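Local coordinates for protein lytic polysaccharide monooxygenase ([Kitasatospora] papulosa, PDB 6NDQ) that probably cleaves crystalline polysaccharides such as cellulose or chitin by oxidation, as a copper-dependent lytic polysaccharide monooxygenase, at residues A[135-139]-A[151-155]; A[36-40]-A[81-85]. The contacts are given in a common frame with arbitrary orientation. Residue numbers count along the deposited sequence, not the author numbering.

Contact 1. Residues A[135-139]-A[151-155]; sequences QLVAE and IPVTT
Two extended segments cross obliquely, with N-to-C directions 135° apart and axes 6.3 Å apart at closest approach; the A138 and V153 CA atoms mark the register at 5.7 Å. Segment 135-139 does not run smoothly: V137, at phi/psi -117/-22, departs from extended geometry, and V137 and A138 together face V115 in a classic beta bulge. The bulge sends two successive CB atoms toward residues 151-155 instead of one. V137, rotamer m, makes the larger bump, its fork meeting V153 (t) at CG2 to CG1, 3.6 Å, and T155 at CG1 to CG2, 3.9 Å. Here two edge strands meet, 134-139 from the larger mixed sheet and 148-154 from the three-stranded antiparallel sheet, at a margin of the immunoglobulin-like beta-sandwich of this family. Alanine's single methyl suits the shallow hollow beside V137: A138 CB fits among V153 CG2 (4.0 Å), I151 CG2 (4.1 Å) and P152 O (4.1 Å). T155 offers its methyl to V137 while its OG1 bonds to D96 O. A water bridges the two backbones, donating to V137 O at 2.9 Å and accepting from T154 N at 2.6 Å.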
loop_
_atom_site.group_PDB
_atom_site.type_symbol
_atom_site.label_atom_id
_atom_site.label_comp_id
_atom_site.label_asym_id
_atom_site.label_seq_id
_atom_site.Cartn_x
_atom_site.Cartn_y
_atom_site.Cartn_z
ATOM N N GLN A 135 9.272 3.027 9.954
ATOM C CA GLN A 135 9.424 2.430 11.274
ATOM C C GLN A 135 8.502 1.224 11.322
ATOM O O GLN A 135 7.320 1.339 10.991
ATOM C CB GLN A 135 9.041 3.412 12.394
ATOM C CG GLN A 135 9.962 4.621 12.498
ATOM C CD GLN A 135 9.522 5.626 13.565
ATOM O OE1 GLN A 135 8.389 6.128 13.551
ATOM N NE2 GLN A 135 10.432 5.932 14.491
ATOM N N LEU A 136 9.036 0.068 11.715
ATOM C CA LEU A 136 8.216 -1.137 11.812
ATOM C C LEU A 136 7.291 -1.032 13.014
ATOM O O LEU A 136 7.759 -0.818 14.136
ATOM C CB LEU A 136 9.107 -2.374 11.930
ATOM C CG LEU A 136 8.478 -3.766 12.143
ATOM C CD1 LEU A 136 7.924 -4.344 10.877
ATOM C CD2 LEU A 136 9.465 -4.768 12.789
ATOM N N VAL A 137 5.980 -1.158 12.792
ATOM C CA VAL A 137 5.032 -1.030 13.891
ATOM C C VAL A 137 4.238 -2.303 14.167
ATOM O O VAL A 137 3.745 -2.464 15.295
ATOM C CB VAL A 137 4.072 0.170 13.694
ATOM C CG1 VAL A 137 4.816 1.509 13.866
ATOM C CG2 VAL A 137 3.341 0.094 12.372
ATOM N N ALA A 138 4.106 -3.231 13.220
ATOM C CA ALA A 138 3.482 -4.515 13.514
ATOM C C ALA A 138 4.243 -5.602 12.767
ATOM O O ALA A 138 4.746 -5.365 11.666
ATOM C CB ALA A 138 1.994 -4.528 13.120
ATOM N N GLU A 139 4.364 -6.778 13.389
ATOM C CA GLU A 139 4.913 -7.932 12.685
ATOM C C GLU A 139 4.244 -9.181 13.234
ATOM O O GLU A 139 4.162 -9.357 14.451
ATOM C CB GLU A 139 6.430 -8.046 12.839
ATOM C CG GLU A 139 6.973 -9.110 11.918
ATOM C CD GLU A 139 8.486 -9.127 11.837
ATOM O OE1 GLU A 139 9.139 -8.289 12.496
ATOM O OE2 GLU A 139 9.021 -10.017 11.129
ATOM N N ILE A 151 -4.666 -7.341 10.575
ATOM C CA ILE A 151 -3.470 -7.122 11.382
ATOM C C ILE A 151 -3.759 -5.978 12.345
ATOM O O ILE A 151 -3.907 -4.820 11.915
ATOM C CB ILE A 151 -2.245 -6.807 10.517
ATOM C CG1 ILE A 151 -2.072 -7.871 9.437
ATOM C CG2 ILE A 151 -0.996 -6.667 11.406
ATOM C CD1 ILE A 151 -1.385 -7.324 8.234
ATOM N N PRO A 152 -3.845 -6.243 13.643
ATOM C CA PRO A 152 -4.025 -5.151 14.605
ATOM C C PRO A 152 -2.703 -4.420 14.801
ATOM O O PRO A 152 -1.638 -5.037 14.912
ATOM C CB PRO A 152 -4.487 -5.870 15.879
ATOM C CG PRO A 152 -3.882 -7.245 15.769
ATOM C CD PRO A 152 -3.807 -7.571 14.286
ATOM N N VAL A 153 -2.767 -3.094 14.796
ATOM C CA VAL A 153 -1.580 -2.254 14.877
ATOM C C VAL A 153 -1.778 -1.261 16.009
ATOM O O VAL A 153 -2.850 -0.655 16.121
ATOM C CB VAL A 153 -1.308 -1.503 13.560
ATOM C CG1 VAL A 153 0.042 -0.790 13.631
ATOM C CG2 VAL A 153 -1.388 -2.446 12.367
ATOM N N THR A 154 -0.750 -1.082 16.837
ATOM C CA THR A 154 -0.782 -0.101 17.914
ATOM C C THR A 154 0.385 0.853 17.715
ATOM O O THR A 154 1.515 0.411 17.488
ATOM C CB THR A 154 -0.735 -0.784 19.299
ATOM O OG1 THR A 154 0.545 -1.381 19.515
ATOM C CG2 THR A 154 -1.773 -1.886 19.378
ATOM N N THR A 155 0.100 2.152 17.715
ATOM C CA THR A 155 1.125 3.180 17.620
ATOM C C THR A 155 0.826 4.293 18.623
ATOM O O THR A 155 -0.253 4.368 19.217
ATOM C CB THR A 155 1.226 3.785 16.204
ATOM O OG1 THR A 155 0.090 4.621 15.951
ATOM C CG2 THR A 155 1.322 2.706 15.129
HETATM O O HOH W 1 1.226 -2.803 16.670
#

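Contact 2. Residues A[36-40]-A[81-85]; sequences QAWQA and DSLDS
The last turn of helix 32-40 docks against a 3-10 turn, 81-84, within the LPMO's helical region between the first strand and the later sandwich strands. Residues 36-40 are alpha-helical, with A40 N bonded to Q36 O at 3.1 Å; in the 3-10 turn D84 N reaches D81 O at 3.0 Å, and just beyond it S85 N makes a weak bond to S82 O at 3.3 Å. The closest CA atoms are those of A37 and S82, 5.1 Å apart. Polar contacts centre on Q36 (chi1 p). Its amide suits a turn end because it can give and take at once: Q36 NE2 donates to S82 O (2.8 Å, 170°), and Q36 OE1 accepts from S85 OG (2.8 Å, S85 chi1 m). NE2 also bonds to M33 O. Packing is mainly by small side chains, plus the L83 tip. S82 (chi1 p) rests its OG 3.3 Å from A37 CA, L83 CD2 reaches within 4.4 Å of A37 CB, and A40 CB lies 4.0 Å from S82 CB.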
loop_
_atom_site.group_PDB
_atom_site.type_symbol
_atom_site.label_atom_id
_atom_site.label_comp_id
_atom_site.label_asym_id
_atom_site.label_seq_id
_atom_site.Cartn_x
_atom_site.Cartn_y
_atom_site.Cartn_z
ATOM N N GLN A 36 -2.772 10.825 -12.547
ATOM C CA GLN A 36 -1.477 10.538 -13.162
ATOM C C GLN A 36 -1.218 9.044 -13.210
ATOM O O GLN A 36 -0.539 8.589 -14.126
ATOM C CB GLN A 36 -0.314 11.259 -12.456
ATOM C CG GLN A 36 -0.100 10.890 -10.980
ATOM C CD GLN A 36 0.931 9.779 -10.775
ATOM O OE1 GLN A 36 1.944 9.744 -11.462
ATOM N NE2 GLN A 36 0.680 8.889 -9.811
ATOM N N ALA A 37 -1.792 8.268 -12.276
ATOM C CA ALA A 37 -1.651 6.810 -12.323
ATOM C C ALA A 37 -2.488 6.199 -13.448
ATOM O O ALA A 37 -1.999 5.356 -14.220
ATOM C CB ALA A 37 -2.035 6.197 -10.968
ATOM N N TRP A 38 -3.763 6.580 -13.548
ATOM C CA TRP A 38 -4.582 6.096 -14.661
ATOM C C TRP A 38 -3.959 6.458 -16.015
ATOM O O TRP A 38 -3.964 5.639 -16.951
ATOM C CB TRP A 38 -6.007 6.661 -14.538
ATOM C CG TRP A 38 -6.888 5.898 -13.576
ATOM C CD1 TRP A 38 -7.275 6.292 -12.322
ATOM C CD2 TRP A 38 -7.463 4.592 -13.771
ATOM N NE1 TRP A 38 -8.069 5.335 -11.746
ATOM C CE2 TRP A 38 -8.199 4.281 -12.611
ATOM C CE3 TRP A 38 -7.441 3.665 -14.820
ATOM C CZ2 TRP A 38 -8.922 3.087 -12.477
ATOM C CZ3 TRP A 38 -8.146 2.466 -14.676
ATOM C CH2 TRP A 38 -8.871 2.193 -13.515
ATOM N N GLN A 39 -3.413 7.678 -16.137
ATOM C CA GLN A 39 -2.772 8.122 -17.375
ATOM C C GLN A 39 -1.598 7.232 -17.737
ATOM O O GLN A 39 -1.471 6.802 -18.890
ATOM C CB GLN A 39 -2.275 9.560 -17.234
ATOM C CG GLN A 39 -3.377 10.614 -17.365
ATOM C CD GLN A 39 -3.772 10.851 -18.824
ATOM O OE1 GLN A 39 -2.945 11.221 -19.658
ATOM N NE2 GLN A 39 -5.027 10.604 -19.134
ATOM N N ALA A 40 -0.732 6.947 -16.758
ATOM C CA ALA A 40 0.516 6.247 -17.057
ATOM C C ALA A 40 0.271 4.779 -17.373
ATOM O O ALA A 40 0.876 4.225 -18.307
ATOM C CB ALA A 40 1.506 6.402 -15.894
ATOM N N ASP A 81 4.580 1.683 -11.631
ATOM C CA ASP A 81 5.567 2.750 -11.450
ATOM C C ASP A 81 4.906 3.977 -10.831
ATOM O O ASP A 81 5.438 4.572 -9.888
ATOM C CB ASP A 81 6.169 3.163 -12.803
ATOM C CG ASP A 81 7.436 2.413 -13.173
ATOM O OD1 ASP A 81 8.108 1.880 -12.262
ATOM O OD2 ASP A 81 7.740 2.394 -14.392
ATOM N N SER A 82 3.753 4.357 -11.376
ATOM C CA SER A 82 3.144 5.630 -11.008
ATOM C C SER A 82 2.614 5.654 -9.585
ATOM O O SER A 82 2.271 6.751 -9.109
ATOM C CB SER A 82 2.024 6.013 -11.992
ATOM O OG SER A 82 1.101 4.956 -12.171
ATOM N N LEU A 83 2.577 4.518 -8.881
ATOM C CA LEU A 83 2.189 4.535 -7.474
ATOM C C LEU A 83 3.265 5.138 -6.574
ATOM O O LEU A 83 2.981 5.446 -5.404
ATOM C CB LEU A 83 1.839 3.121 -7.002
ATOM C CG LEU A 83 0.801 2.369 -7.854
ATOM C CD1 LEU A 83 0.398 1.120 -7.154
ATOM C CD2 LEU A 83 -0.459 3.283 -8.048
ATOM N N ASP A 84 4.496 5.263 -7.089
ATOM C CA ASP A 84 5.642 5.873 -6.426
ATOM C C ASP A 84 5.625 7.390 -6.468
ATOM O O ASP A 84 6.466 8.009 -5.808
ATOM C CB ASP A 84 6.947 5.442 -7.092
ATOM C CG ASP A 84 7.284 4.020 -6.822
ATOM O OD1 ASP A 84 6.851 3.529 -5.765
ATOM O OD2 ASP A 84 7.971 3.386 -7.678
ATOM N N SER A 85 4.714 7.985 -7.250
ATOM C CA SER A 85 4.704 9.427 -7.457
ATOM C C SER A 85 4.403 10.169 -6.153
ATOM O O SER A 85 3.718 9.658 -5.251
ATOM C CB SER A 85 3.678 9.785 -8.524
ATOM O OG SER A 85 4.097 9.301 -9.781
#

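From the N terminus the chain lays down strand 2-6 and helix 10-18, then helix 32-40, which the disulfide C14-C34 ties back to helix 10-18. Contact 2 closes the 40-residue excursion that follows, holding helices, strand 52-54 and C70, whose disulfide to C180 fastens this region to strand 175-185. The chain then returns to the sandwich strands, and contact 1 closes a much shorter excursion, 11 residues between its segments, on strands 134-139 and 148-154, bringing edges of the two sheets together. The two closures follow in series, neither nested nor crossing. On opposite sides of the chain's centre, contact 1 and contact 2 have centres 27 Å apart and nearest atoms about 16 Å apart.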